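Local coordinates for protein ASCH domain (Vibrio cholerae TMA 21, PDB 3S9X) that is of unknown function but carries an ASCH domain of the PUA clan, and so probably binds RNA or another nucleic acid, at residues 49-54 with 152-157; 63-66 with 70-73. All coordinates share one frame; numbering follows the deposited sequence.

Contact 1 of 2, residues 49-54 with 152-157; sequences DLILRG and EHFKVV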
loop_
_atom_site.group_PDB
_atom_site.type_symbol
_atom_site.label_atom_id
_atom_site.label_comp_id
_atom_site.label_asym_id
_atom_site.label_seq_id
_atom_site.Cartn_x
_atom_site.Cartn_y
_atom_site.Cartn_z
ATOM N N ASP A 49 -1.826 9.310 -7.466
ATOM C CA ASP A 49 -2.675 10.470 -7.480
ATOM C C ASP A 49 -3.991 10.253 -6.736
ATOM O O ASP A 49 -4.464 11.163 -6.063
ATOM C CB ASP A 49 -2.978 10.896 -8.948
ATOM C CG ASP A 49 -3.499 12.271 -9.021
ATOM O OD1 ASP A 49 -2.783 13.202 -8.653
ATOM O OD2 ASP A 49 -4.649 12.402 -9.446
ATOM N N LEU A 50 -4.585 9.079 -6.843
ATOM C CA LEU A 50 -5.770 8.755 -6.060
ATOM C C LEU A 50 -5.456 8.830 -4.602
ATOM O O LEU A 50 -6.279 9.290 -3.783
ATOM C CB LEU A 50 -6.277 7.342 -6.405
ATOM C CG LEU A 50 -6.970 7.143 -7.723
ATOM C CD1 LEU A 50 -7.142 5.652 -7.953
ATOM C CD2 LEU A 50 -8.326 7.904 -7.824
ATOM N N ILE A 51 -4.271 8.318 -4.201
ATOM C CA ILE A 51 -3.919 8.355 -2.770
ATOM C C ILE A 51 -3.741 9.814 -2.322
ATOM O O ILE A 51 -4.287 10.254 -1.321
ATOM C CB ILE A 51 -2.648 7.560 -2.452
ATOM C CG1 ILE A 51 -2.901 6.058 -2.734
ATOM C CG2 ILE A 51 -2.124 7.786 -1.055
ATOM C CD1 ILE A 51 -1.700 5.147 -2.750
ATOM N N LEU A 52 -2.988 10.580 -3.105
ATOM C CA LEU A 52 -2.756 12.012 -2.875
ATOM C C LEU A 52 -4.053 12.719 -2.534
ATOM O O LEU A 52 -4.143 13.536 -1.616
ATOM C CB LEU A 52 -2.014 12.659 -4.054
ATOM C CG LEU A 52 -1.826 14.181 -4.047
ATOM C CD1 LEU A 52 -0.841 14.578 -2.914
ATOM C CD2 LEU A 52 -1.316 14.635 -5.412
ATOM N N ARG A 53 -5.050 12.479 -3.393
ATOM C CA ARG A 53 -6.348 13.174 -3.366
ATOM C C ARG A 53 -7.342 12.597 -2.348
ATOM O O ARG A 53 -8.503 13.090 -2.286
ATOM C CB ARG A 53 -6.939 13.302 -4.730
ATOM C CG ARG A 53 -6.059 14.136 -5.671
ATOM C CD ARG A 53 -6.673 14.471 -6.954
ATOM N NE ARG A 53 -6.855 13.284 -7.725
ATOM C CZ ARG A 53 -7.964 12.608 -7.913
ATOM N NH1 ARG A 53 -7.939 11.479 -8.645
ATOM N NH2 ARG A 53 -9.068 13.003 -7.336
ATOM N N GLY A 54 -6.956 11.548 -1.609
ATOM C CA GLY A 54 -7.854 10.960 -0.642
ATOM C C GLY A 54 -8.892 10.012 -1.191
ATOM O O GLY A 54 -9.810 9.619 -0.471
ATOM N N GLU A 152 -4.974 -3.299 4.393
ATOM C CA GLU A 152 -4.368 -2.136 5.049
ATOM C C GLU A 152 -5.198 -0.888 4.755
ATOM O O GLU A 152 -5.656 -0.701 3.608
ATOM C CB GLU A 152 -2.959 -1.889 4.529
ATOM C CG GLU A 152 -2.026 -2.997 4.812
ATOM C CD GLU A 152 -0.677 -2.867 4.034
ATOM O OE1 GLU A 152 -0.104 -1.786 4.121
ATOM O OE2 GLU A 152 -0.254 -3.897 3.482
ATOM N N HIS A 153 -5.489 -0.105 5.781
ATOM C CA HIS A 153 -6.054 1.213 5.602
ATOM C C HIS A 153 -4.982 2.243 5.951
ATOM O O HIS A 153 -4.112 1.980 6.812
ATOM C CB HIS A 153 -7.282 1.416 6.443
ATOM C CG HIS A 153 -8.481 0.655 5.980
ATOM N ND1 HIS A 153 -8.648 -0.685 6.161
ATOM C CD2 HIS A 153 -9.588 1.095 5.366
ATOM C CE1 HIS A 153 -9.834 -1.037 5.673
ATOM N NE2 HIS A 153 -10.397 0.007 5.135
ATOM N N PHE A 154 -5.041 3.418 5.352
ATOM C CA PHE A 154 -4.015 4.412 5.543
ATOM C C PHE A 154 -4.589 5.836 5.263
ATOM O O PHE A 154 -5.664 5.965 4.685
ATOM C CB PHE A 154 -2.751 4.105 4.718
ATOM C CG PHE A 154 -3.037 3.886 3.265
ATOM C CD1 PHE A 154 -3.389 4.902 2.408
ATOM C CD2 PHE A 154 -2.990 2.585 2.743
ATOM C CE1 PHE A 154 -3.605 4.628 1.032
ATOM C CE2 PHE A 154 -3.239 2.327 1.418
ATOM C CZ PHE A 154 -3.518 3.375 0.558
ATOM N N LYS A 155 -3.780 6.815 5.655
ATOM C CA LYS A 155 -4.128 8.208 5.487
ATOM C C LYS A 155 -2.927 8.973 4.999
ATOM O O LYS A 155 -1.806 8.662 5.388
ATOM C CB LYS A 155 -4.658 8.806 6.764
ATOM C CG LYS A 155 -3.656 8.927 7.867
ATOM C CD LYS A 155 -4.162 9.466 9.200
ATOM C CE LYS A 155 -3.111 9.518 10.281
ATOM N NZ LYS A 155 -3.676 9.992 11.593
ATOM N N VAL A 156 -3.139 10.017 4.196
ATOM C CA VAL A 156 -2.097 10.925 3.791
ATOM C C VAL A 156 -1.702 11.794 4.996
ATOM O O VAL A 156 -2.593 12.390 5.584
ATOM C CB VAL A 156 -2.487 11.763 2.570
ATOM C CG1 VAL A 156 -1.447 12.803 2.293
ATOM C CG2 VAL A 156 -2.649 10.839 1.346
ATOM N N VAL A 157 -0.389 11.922 5.266
ATOM C CA VAL A 157 0.138 12.835 6.259
ATOM C C VAL A 157 1.024 13.935 5.687
ATOM O O VAL A 157 1.367 14.886 6.386
ATOM C CB VAL A 157 0.866 12.051 7.402
ATOM C CG1 VAL A 157 -0.135 11.097 8.106
ATOM C CG2 VAL A 157 2.143 11.329 6.924
#
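With CG1 of I51 beside its backbone N (chi1 -65°), the other branch, CG2, lies opposite N and faces F154 and V156. F154 holds its ring between its own backbone N and carbonyl carbon (chi1 53°), and this brings the CE1-CZ side of the ring to I51. The contact packs the C-terminal turn of helix 41-52 on strand 148-158 of the mixed beta-sheet of the PUA-like ASCH fold. I51 and F154 cross at about a right angle. CG2 of I51 stands 4.1 Å from CE1 of F154, in an oblique approach to the ring. CG1 of I51 reaches the same ring carbon, and its CD1 meets CZ of F154. I51 is buried; it also touches F37 in a loop and V82, C91 and I93 on two strands of the sheet. The helix closes in a Schellman motif at G54, whose N bonds to O of I51 at 3.0 Å. On the outer side, NE of R53 makes a salt bridge to OD2 of D49 at 2.9 Å. It meets this oxygen from above the carboxylate plane. V156 contributes a single methyl: its CG2 lies 3.9 Å from CG2 of I51 and 3.2 Å from O of I51.

Contact 2 of 2, residues 63-66 with 70-73; sequences EYWY and GELM
Y66 meets E71, L72 and selenomethionine M73 where the chain leaves the short helix 64-67 at G70, in positive phi, and folds back over it. The selenium of M73 makes a Met-aromatic contact with Y66. It sits 4.1 Å from the ring centroid, 30° off the normal, an oblique approach, and is closest to CG of Y66. Bends at chi2 and chi3 fold the M73 side chain against this ring. Carbonyl oxygens come to the ring edge: O of L72 is 3.4 Å from CE1 of Y66, and O of E71 lies near CD1. E71 runs alongside W65, its carboxylate and the indole 33° apart. OE1 of E71 approaches the indole obliquely, 3.2 Å from CE3 of W65. N of E71 donates to O of W65 at 2.9 Å with an N-H...O angle of 155°. G70 gives only a weak bond from its N to O of Y66. A water donates to O of Y66 and O of E71, so it bridges the two segments. Farther out, OH of Y66 bonds to OG of S61, which holds the hydroxyl end of the side chain. NE1 of W65 bonds to OE1 of E135 on helix 121-139.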
loop_
_atom_site.group_PDB
_atom_site.type_symbol
_atom_site.label_atom_id
_atom_site.label_comp_id
_atom_site.label_asym_id
_atom_site.label_seq_id
_atom_site.Cartn_x
_atom_site.Cartn_y
_atom_site.Cartn_z
ATOM N N GLU A 63 -1.985 -12.876 1.854
ATOM C CA GLU A 63 -1.403 -13.238 3.161
ATOM C C GLU A 63 -0.254 -14.266 3.060
ATOM O O GLU A 63 0.656 -14.257 3.883
ATOM C CB GLU A 63 -2.494 -13.776 4.051
ATOM C CG GLU A 63 -2.058 -13.826 5.498
ATOM C CD GLU A 63 -1.451 -15.095 5.926
ATOM O OE1 GLU A 63 -1.614 -16.133 5.255
ATOM O OE2 GLU A 63 -0.764 -15.028 6.967
ATOM N N TYR A 64 -0.262 -15.052 2.001
ATOM C CA TYR A 64 0.737 -16.043 1.706
ATOM C C TYR A 64 2.133 -15.450 1.791
ATOM O O TYR A 64 3.087 -16.102 2.266
ATOM C CB TYR A 64 0.520 -16.601 0.309
ATOM C CG TYR A 64 1.357 -17.825 -0.019
ATOM C CD1 TYR A 64 0.859 -19.108 0.209
ATOM C CD2 TYR A 64 2.590 -17.716 -0.585
ATOM C CE1 TYR A 64 1.568 -20.218 -0.106
ATOM C CE2 TYR A 64 3.312 -18.841 -0.959
ATOM C CZ TYR A 64 2.775 -20.092 -0.713
ATOM O OH TYR A 64 3.488 -21.230 -1.033
ATOM N N TRP A 65 2.288 -14.181 1.389
ATOM C CA TRP A 65 3.615 -13.551 1.425
ATOM C C TRP A 65 4.185 -13.504 2.826
ATOM O O TRP A 65 5.419 -13.496 3.067
ATOM C CB TRP A 65 3.569 -12.118 0.879
ATOM C CG TRP A 65 3.407 -12.064 -0.598
ATOM C CD1 TRP A 65 2.295 -11.711 -1.260
ATOM C CD2 TRP A 65 4.378 -12.412 -1.595
ATOM N NE1 TRP A 65 2.514 -11.744 -2.607
ATOM C CE2 TRP A 65 3.801 -12.136 -2.834
ATOM C CE3 TRP A 65 5.737 -12.807 -1.559
ATOM C CZ2 TRP A 65 4.466 -12.347 -4.039
ATOM C CZ3 TRP A 65 6.433 -12.980 -2.773
ATOM C CH2 TRP A 65 5.805 -12.757 -4.000
ATOM N N TYR A 66 3.314 -13.364 3.803
ATOM C CA TYR A 66 3.751 -13.146 5.178
ATOM C C TYR A 66 3.882 -14.486 5.867
ATOM O O TYR A 66 4.930 -14.807 6.404
ATOM C CB TYR A 66 2.825 -12.232 5.949
ATOM C CG TYR A 66 2.530 -10.976 5.143
ATOM C CD1 TYR A 66 3.409 -9.906 5.061
ATOM C CD2 TYR A 66 1.388 -10.908 4.341
ATOM C CE1 TYR A 66 3.158 -8.834 4.212
ATOM C CE2 TYR A 66 1.154 -9.842 3.455
ATOM C CZ TYR A 66 2.017 -8.794 3.435
ATOM O OH TYR A 66 1.814 -7.712 2.604
ATOM N N GLY A 70 7.568 -15.354 4.557
ATOM C CA GLY A 70 8.271 -14.694 5.635
ATOM C C GLY A 70 8.408 -13.186 5.554
ATOM O O GLY A 70 9.208 -12.612 6.269
ATOM N N GLU A 71 7.644 -12.540 4.685
ATOM C CA GLU A 71 7.621 -11.099 4.627
ATOM C C GLU A 71 7.072 -10.529 5.918
ATOM O O GLU A 71 6.234 -11.138 6.558
ATOM C CB GLU A 71 6.858 -10.618 3.439
ATOM C CG GLU A 71 7.538 -10.924 2.107
ATOM C CD GLU A 71 6.988 -10.069 0.925
ATOM O OE1 GLU A 71 7.426 -10.381 -0.227
ATOM O OE2 GLU A 71 6.162 -9.109 1.157
ATOM N N LEU A 72 7.596 -9.395 6.336
ATOM C CA LEU A 72 7.084 -8.792 7.561
ATOM C C LEU A 72 5.689 -8.202 7.359
ATOM O O LEU A 72 5.406 -7.502 6.361
ATOM C CB LEU A 72 8.023 -7.677 8.092
ATOM C CG LEU A 72 9.463 -8.033 8.428
ATOM C CD1 LEU A 72 10.264 -6.930 9.189
ATOM C CD2 LEU A 72 9.486 -9.381 9.196
HETATM N N MSE A 73 4.813 -8.497 8.311
HETATM C CA MSE A 73 3.475 -7.904 8.227
HETATM C C MSE A 73 3.507 -6.379 8.268
HETATM O O MSE A 73 4.323 -5.775 8.972
HETATM C CB MSE A 73 2.582 -8.384 9.366
HETATM C CG MSE A 73 2.074 -9.811 9.105
HETATM SE SE MSE A 73 0.624 -9.913 7.981
HETATM C CE MSE A 73 -0.692 -9.115 9.135
HETATM O O HOH W 1 5.322 -12.516 8.594
#

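How the contacts relate
From the N terminus the chain passes two helices and strand 32-35, then enters helix 41-52, whose end supplies the first half of contact 1. Strand 58-62, at one edge of the sheet, leads into helix 64-67. Contact 2 closes a short loop there, with three residues between its segments. The chain then runs through strands 79-83 and 89-102 and helix 121-139 before strand 148-158 completes contact 1. The small loop therefore lies wholly within the large one. Contact 1 is partly buried and joins distant parts of the sequence; contact 2 is local and at the surface. Their centres are about 23 Å apart. Strand 148-158 links them, since its V150 touches Y66 and M73.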